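Local coordinates for transcription factor cep-1 (Caenorhabditis elegans, PDB 1T4W), which activates transcription by binding the p53 DNA consensus sequence, promoting apoptosis under genotoxic or other stress and ensuring proper meiotic chromosome segregation, at residues A[10-15]-A[38-43]; A[67-70]-A[76-79]. All blocks are in the same frame, centred on the assembly; numbering follows the deposited sequence.

Contact 1 (A[10-15]-A[38-43]); sequences KQKVAK and LVPIQV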
ATOM      1  N   LYS A  10      -0.176  -8.265  11.795  1.00 25.42           N
ATOM      2  CA  LYS A  10       0.596  -8.010  12.999  1.00 45.45           C
ATOM      3  C   LYS A  10       1.376  -9.161  13.597  1.00 49.50           C
ATOM      4  O   LYS A  10       2.527  -8.988  13.997  1.00 45.64           O
ATOM      5  CB  LYS A  10      -0.310  -7.383  14.060  1.00 47.54           C
ATOM      6  CG  LYS A  10      -0.748  -5.967  13.697  1.00 58.61           C
ATOM      7  CD  LYS A  10       0.455  -5.125  13.247  1.00 66.47           C
ATOM      8  CE  LYS A  10       1.560  -5.085  14.321  1.00 75.40           C
ATOM      9  NZ  LYS A  10       2.953  -5.100  13.765  1.00 41.01           N
ATOM     10  N   GLN A  11       0.763 -10.332  13.661  1.00 43.57           N
ATOM     11  CA  GLN A  11       1.438 -11.489  14.222  1.00 54.86           C
ATOM     12  C   GLN A  11       2.857 -11.570  13.683  1.00 49.10           C
ATOM     13  O   GLN A  11       3.823 -11.541  14.439  1.00 58.88           O
ATOM     14  CB  GLN A  11       0.695 -12.785  13.866  1.00 62.97           C
ATOM     15  CG  GLN A  11      -0.722 -12.908  14.419  1.00 70.36           C
ATOM     16  CD  GLN A  11      -1.755 -12.128  13.618  1.00 77.20           C
ATOM     17  OE1 GLN A  11      -1.790 -10.892  13.647  1.00 71.71           O
ATOM     18  NE2 GLN A  11      -2.607 -12.852  12.896  1.00 77.09           N
ATOM     19  N   LYS A  12       2.983 -11.651  12.368  1.00 46.92           N
ATOM     20  CA  LYS A  12       4.296 -11.768  11.752  1.00 47.34           C
ATOM     21  C   LYS A  12       5.148 -10.506  11.808  1.00 38.63           C
ATOM     22  O   LYS A  12       6.345 -10.570  12.067  1.00 49.99           O
ATOM     23  CB  LYS A  12       4.142 -12.219  10.306  1.00 52.38           C
ATOM     24  CG  LYS A  12       3.273 -13.448  10.151  1.00 61.26           C
ATOM     25  CD  LYS A  12       3.664 -14.229   8.908  1.00 70.49           C
ATOM     26  CE  LYS A  12       3.582 -13.375   7.655  1.00 67.03           C
ATOM     27  NZ  LYS A  12       4.199 -14.073   6.493  1.00 70.24           N
ATOM     28  N   VAL A  13       4.538  -9.356  11.577  1.00 43.21           N
ATOM     29  CA  VAL A  13       5.294  -8.112  11.589  1.00 48.69           C
ATOM     30  C   VAL A  13       5.863  -7.739  12.964  1.00 42.51           C
ATOM     31  O   VAL A  13       6.975  -7.226  13.060  1.00 49.14           O
ATOM     32  CB  VAL A  13       4.426  -6.957  11.036  1.00 45.92           C
ATOM     33  CG1 VAL A  13       5.145  -5.609  11.189  1.00 47.10           C
ATOM     34  CG2 VAL A  13       4.119  -7.232   9.563  1.00 49.47           C
ATOM     35  N   ALA A  14       5.097  -8.027  14.011  1.00 46.04           N
ATOM     36  CA  ALA A  14       5.448  -7.734  15.401  1.00 33.80           C
ATOM     37  C   ALA A  14       6.928  -7.573  15.788  1.00 38.25           C
ATOM     38  O   ALA A  14       7.318  -6.521  16.296  1.00 40.26           O
ATOM     39  CB  ALA A  14       4.788  -8.769  16.316  1.00 40.00           C
ATOM     40  N   LYS A  15       7.749  -8.595  15.566  1.00 31.43           N
ATOM     41  CA  LYS A  15       9.168  -8.507  15.935  1.00 35.27           C
ATOM     42  C   LYS A  15      10.138  -8.740  14.789  1.00 43.06           C
ATOM     43  O   LYS A  15      11.311  -9.031  15.018  1.00 34.68           O
ATOM     44  CB  LYS A  15       9.478  -9.499  17.058  1.00 42.01           C
ATOM     45  CG  LYS A  15       8.604  -9.311  18.293  1.00 43.01           C
ATOM     46  CD  LYS A  15       9.129 -10.100  19.472  1.00 53.06           C
ATOM     47  CE  LYS A  15       8.322  -9.816  20.732  1.00 53.48           C
ATOM     48  NZ  LYS A  15       8.925 -10.482  21.923  1.00 53.11           N
ATOM     49  N   LEU A  38       8.696  -9.750   1.725  1.00 22.34           N
ATOM     50  CA  LEU A  38       7.249  -9.958   1.658  1.00 37.44           C
ATOM     51  C   LEU A  38       6.546  -9.350   2.850  1.00 25.36           C
ATOM     52  O   LEU A  38       6.755  -9.774   3.986  1.00 28.41           O
ATOM     53  CB  LEU A  38       6.928 -11.455   1.582  1.00 25.96           C
ATOM     54  CG  LEU A  38       7.478 -12.120   0.313  1.00 26.51           C
ATOM     55  CD1 LEU A  38       7.392 -13.639   0.437  1.00 34.20           C
ATOM     56  CD2 LEU A  38       6.708 -11.620  -0.894  1.00 27.70           C
ATOM     57  N   VAL A  39       5.738  -8.328   2.598  1.00 28.36           N
ATOM     58  CA  VAL A  39       5.000  -7.688   3.675  1.00 15.48           C
ATOM     59  C   VAL A  39       3.572  -8.249   3.615  1.00 22.26           C
ATOM     60  O   VAL A  39       2.877  -8.097   2.617  1.00 18.86           O
ATOM     61  CB  VAL A  39       4.936  -6.158   3.517  1.00 24.75           C
ATOM     62  CG1 VAL A  39       4.197  -5.556   4.699  1.00 18.78           C
ATOM     63  CG2 VAL A  39       6.337  -5.570   3.397  1.00 16.00           C
ATOM     64  N   PRO A  40       3.130  -8.905   4.695  1.00 22.28           N
ATOM     65  CA  PRO A  40       1.790  -9.501   4.789  1.00 21.96           C
ATOM     66  C   PRO A  40       0.701  -8.456   5.056  1.00 21.79           C
ATOM     67  O   PRO A  40       0.639  -7.862   6.128  1.00 22.80           O
ATOM     68  CB  PRO A  40       1.938 -10.511   5.933  1.00 22.64           C
ATOM     69  CG  PRO A  40       2.930  -9.821   6.853  1.00 25.95           C
ATOM     70  CD  PRO A  40       3.948  -9.200   5.896  1.00 16.27           C
ATOM     71  N   ILE A  41      -0.140  -8.229   4.058  1.00 19.92           N
ATOM     72  CA  ILE A  41      -1.220  -7.248   4.157  1.00 24.15           C
ATOM     73  C   ILE A  41      -2.584  -7.934   4.301  1.00 20.61           C
ATOM     74  O   ILE A  41      -2.829  -9.017   3.744  1.00 21.12           O
ATOM     75  CB  ILE A  41      -1.322  -6.358   2.879  1.00 18.65           C
ATOM     76  CG1 ILE A  41      -0.000  -5.618   2.615  1.00 18.21           C
ATOM     77  CG2 ILE A  41      -2.534  -5.379   3.001  1.00 13.39           C
ATOM     78  CD1 ILE A  41       0.397  -4.596   3.707  1.00 22.34           C
ATOM     79  N   GLN A  42      -3.459  -7.306   5.067  1.00 17.10           N
ATOM     80  CA  GLN A  42      -4.822  -7.813   5.198  1.00 23.77           C
ATOM     81  C   GLN A  42      -5.752  -6.631   4.980  1.00 23.68           C
ATOM     82  O   GLN A  42      -5.662  -5.643   5.701  1.00 19.71           O
ATOM     83  CB  GLN A  42      -5.082  -8.372   6.594  1.00 18.91           C
ATOM     84  CG  GLN A  42      -4.202  -9.554   6.953  1.00 32.34           C
ATOM     85  CD  GLN A  42      -4.795 -10.372   8.081  1.00 38.45           C
ATOM     86  OE1 GLN A  42      -5.165  -9.831   9.127  1.00 31.18           O
ATOM     87  NE2 GLN A  42      -4.896 -11.682   7.871  1.00 31.72           N
ATOM     88  N   VAL A  43      -6.614  -6.715   3.973  1.00 19.21           N
ATOM     89  CA  VAL A  43      -7.579  -5.641   3.724  1.00 17.73           C
ATOM     90  C   VAL A  43      -8.952  -6.165   4.180  1.00 25.53           C
ATOM     91  O   VAL A  43      -9.373  -7.237   3.765  1.00 22.05           O
ATOM     92  CB  VAL A  43      -7.642  -5.258   2.220  1.00 19.10           C
ATOM     93  CG1 VAL A  43      -8.727  -4.166   1.995  1.00 19.10           C
ATOM     94  CG2 VAL A  43      -6.255  -4.741   1.749  1.00 17.48           C
TER
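Pro40 is gripped at its CB-CG-CD rim from both sides of the ring by two residues of the short helix 10-13, Val13 on one side and Lys12 on the other. On the buried side is Val13, whose CG2 lies 3.9 Å from Pro40 CG and 4.2 Å from Pro40 CD. With CG1 of Val13 anti to the backbone N (chi1 174°), only one branch does the touching: CG2 is turned to the proline, whereas Val13 CG1 stays 6.4 Å from Pro40 CG. Val8 and Met19 also pack on Val13, and Pro40 touches Met19 and Leu9, with Asp134 of the neighbouring strand alongside; this half of the contact is buried. The setting is the p53-type DNA-binding domain, a beta sandwich with a zinc site. Strand 39-46 runs in its four-stranded antiparallel sheet between strands 3-8 and 130-137, and helix 10-13 begins just past the end of strand 3-8. The helix therefore folds back over the strand paired with its own predecessor. Pro40 has no N-H to give, yet its residue still joins the sheet through a backbone hydrogen bond with Leu9. A bend at chi3 (-57°) brings the exposed Lys12 to the other side of the ring, where CE is 3.7 Å from both Pro40 CG and Pro40 CB. This is methylene against ring carbon: no hydrogen bond links the two segments, and the amine takes no charged partner from the strand. The backbones remain well apart, with Lys12 CA 7.7 Å from Pro40 CA. On this looser, solvent-facing side the lysine stays at the margin of the contact, with no bond to the strand to fix it.

Contact 2 (A[67-70]-A[76-79]); sequences KKEN and RNPR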
ATOM      1  N   LYS A  67       2.926  18.073   0.544  1.00 76.53           N
ATOM      2  CA  LYS A  67       2.080  19.128   1.088  1.00 77.02           C
ATOM      3  C   LYS A  67       1.276  19.825  -0.004  1.00 79.48           C
ATOM      4  O   LYS A  67       0.167  20.295   0.239  1.00 81.02           O
ATOM      5  CB  LYS A  67       2.937  20.156   1.832  1.00 81.42           C
ATOM      6  CG  LYS A  67       3.829  19.559   2.924  1.00 88.60           C
ATOM      7  CD  LYS A  67       4.878  18.606   2.351  1.00 84.07           C
ATOM      8  CE  LYS A  67       5.691  17.943   3.445  1.00 88.06           C
ATOM      9  NZ  LYS A  67       6.612  16.913   2.882  1.00 92.21           N
ATOM     10  N   LYS A  68       1.833  19.875  -1.209  1.00 79.76           N
ATOM     11  CA  LYS A  68       1.177  20.532  -2.333  1.00 80.34           C
ATOM     12  C   LYS A  68       0.050  19.725  -2.988  1.00 85.30           C
ATOM     13  O   LYS A  68      -0.873  20.297  -3.573  1.00 88.17           O
ATOM     14  CB  LYS A  68       2.228  20.930  -3.377  1.00 84.86           C
ATOM     15  CG  LYS A  68       3.305  21.867  -2.828  1.00 85.91           C
ATOM     16  CD  LYS A  68       2.685  23.131  -2.236  1.00 88.52           C
ATOM     17  CE  LYS A  68       3.730  24.017  -1.578  1.00 86.30           C
ATOM     18  NZ  LYS A  68       3.128  25.268  -1.037  1.00 83.57           N
ATOM     19  N   GLU A  69       0.123  18.401  -2.900  1.00 80.10           N
ATOM     20  CA  GLU A  69      -0.919  17.550  -3.470  1.00 76.62           C
ATOM     21  C   GLU A  69      -1.284  16.507  -2.426  1.00 69.96           C
ATOM     22  O   GLU A  69      -0.605  15.488  -2.299  1.00 72.75           O
ATOM     23  CB  GLU A  69      -0.427  16.873  -4.756  1.00 70.33           C
ATOM     24  CG  GLU A  69      -1.384  15.835  -5.327  1.00 70.04           C
ATOM     25  CD  GLU A  69      -0.945  15.300  -6.686  1.00 71.17           C
ATOM     26  OE1 GLU A  69      -1.019  14.066  -6.891  1.00 27.91           O
ATOM     27  OE2 GLU A  69      -0.537  16.111  -7.552  1.00 68.77           O
ATOM     28  N   ASN A  70      -2.355  16.778  -1.682  1.00 58.98           N
ATOM     29  CA  ASN A  70      -2.821  15.903  -0.614  1.00 38.87           C
ATOM     30  C   ASN A  70      -3.159  14.462  -0.977  1.00 39.42           C
ATOM     31  O   ASN A  70      -3.371  14.108  -2.143  1.00 27.86           O
ATOM     32  CB  ASN A  70      -3.992  16.551   0.117  1.00 57.42           C
ATOM     33  CG  ASN A  70      -3.561  17.765   0.905  1.00 70.65           C
ATOM     34  OD1 ASN A  70      -4.348  18.366   1.636  1.00 78.44           O
ATOM     35  ND2 ASN A  70      -2.293  18.136   0.760  1.00 69.72           N
ATOM     36  N   ARG A  76      -5.894   9.001  -6.235  1.00 18.46           N
ATOM     37  CA  ARG A  76      -6.783   8.798  -7.368  1.00 21.33           C
ATOM     38  C   ARG A  76      -6.242   9.458  -8.659  1.00 17.80           C
ATOM     39  O   ARG A  76      -6.881   9.429  -9.700  1.00 24.44           O
ATOM     40  CB  ARG A  76      -8.185   9.318  -7.020  1.00 20.23           C
ATOM     41  CG  ARG A  76      -8.883   8.543  -5.877  1.00 15.27           C
ATOM     42  CD  ARG A  76     -10.269   9.129  -5.549  1.00 18.11           C
ATOM     43  NE  ARG A  76     -10.839   8.470  -4.369  1.00 20.28           N
ATOM     44  CZ  ARG A  76     -10.661   8.900  -3.125  1.00 20.59           C
ATOM     45  NH1 ARG A  76      -9.949   9.998  -2.902  1.00 20.83           N
ATOM     46  NH2 ARG A  76     -11.134   8.204  -2.092  1.00 17.91           N
ATOM     47  N   ASN A  77      -5.056  10.042  -8.569  1.00 19.89           N
ATOM     48  CA  ASN A  77      -4.394  10.696  -9.709  1.00 19.35           C
ATOM     49  C   ASN A  77      -3.588   9.640 -10.462  1.00 19.59           C
ATOM     50  O   ASN A  77      -2.642   9.077  -9.919  1.00 21.97           O
ATOM     51  CB  ASN A  77      -3.472  11.794  -9.171  1.00 24.23           C
ATOM     52  CG  ASN A  77      -2.589  12.411 -10.246  1.00 27.02           C
ATOM     53  OD1 ASN A  77      -2.767  12.161 -11.418  1.00 19.10           O
ATOM     54  ND2 ASN A  77      -1.630  13.225  -9.828  1.00 24.29           N
ATOM     55  N   PRO A  78      -3.928   9.371 -11.737  1.00 17.87           N
ATOM     56  CA  PRO A  78      -3.161   8.350 -12.458  1.00 21.70           C
ATOM     57  C   PRO A  78      -1.687   8.660 -12.684  1.00 28.52           C
ATOM     58  O   PRO A  78      -0.920   7.776 -13.064  1.00 23.07           O
ATOM     59  CB  PRO A  78      -3.939   8.189 -13.763  1.00 24.38           C
ATOM     60  CG  PRO A  78      -4.524   9.536 -13.984  1.00 28.95           C
ATOM     61  CD  PRO A  78      -4.966   9.966 -12.595  1.00 26.83           C
ATOM     62  N   ARG A  79      -1.282   9.897 -12.421  1.00 16.22           N
ATOM     63  CA  ARG A  79       0.112  10.279 -12.634  1.00 28.05           C
ATOM     64  C   ARG A  79       0.960  10.295 -11.362  1.00 28.78           C
ATOM     65  O   ARG A  79       2.112  10.713 -11.397  1.00 24.83           O
ATOM     66  CB  ARG A  79       0.170  11.676 -13.279  1.00 29.49           C
ATOM     67  CG  ARG A  79      -0.359  11.745 -14.724  1.00 37.31           C
ATOM     68  CD  ARG A  79      -0.642  13.195 -15.126  1.00 53.95           C
ATOM     69  NE  ARG A  79      -1.538  13.860 -14.172  1.00 70.66           N
ATOM     70  CZ  ARG A  79      -2.837  13.587 -14.031  1.00 77.08           C
ATOM     71  NH1 ARG A  79      -3.418  12.662 -14.789  1.00 76.83           N
ATOM     72  NH2 ARG A  79      -3.557  14.228 -13.116  1.00 62.83           N
TER
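Glu69 and Asn77 join these two loop segments through a single side-chain hydrogen bond, from Asn77 ND2 to Glu69 OE1, 3.1 Å long and nearly straight at the hydrogen (169°). The acceptor lies almost exactly in the plane of the Asn77 amide, but the donor meets OE1 on its syn side and somewhat out of the carboxylate plane, and the two flat groups are turned 46° against each other. One carboxylate oxygen does the work: Glu69 OE2 is 3.8 Å from Asn77 ND2. Glu69 reaches across with an extended chain, its CG anti to the backbone N (chi1 173°), which lets it span a gap of 9.9 Å between Glu69 CA and Asn77 CA. The side chains cross at about a right angle and bury little surface.

The other end of the Asn77 amide is also held. Asn77 OD1 accepts from Arg79 N at 2.9 Å, with the donor well above the carbonyl plane. The amide donates a hydrogen bond through its NH2 to one segment and accepts one at OD1 within its own, which would limit its rotation and leave its NH2 end directed at Glu69. Arg79 NH2 is 6.6 Å from Glu69 OE2, so any attraction between these opposite charges is long-range. Farther out, the Asn77 carbonyl is hydrogen-bonded to Arg61 and Ser80, while Asp66 holds the backbone N of Glu69; Ala74 and Ser80 touch the Glu69 side chain. The bond joins the loops flanking helix 71-74 within a connection that follows strand 57-65 of the p53-like DNA-binding domain, and the amide at its centre forms an Asx turn.

Overall arrangement
Contact 1 and contact 2 lie on opposite sides of the centre of the domain, their own centres 27 Å apart, and share no helix or strand. Contact 1 is mainly a buried packing of helix 10-13 on strand 39-46, made of carbon atoms alone, with one exposed lysine at its margin. Contact 2 is only partly buried and more peripheral; it joins the two flanks of helix 71-74 with polar groups, and burial between its segments is less than half as large. In contact 1 one partner is a sheet strand and the chemistry is apolar, whereas in contact 2 a single directed hydrogen bond, with an Asx turn beside it, links two segments that have no regular structure. Both are away from the zinc site.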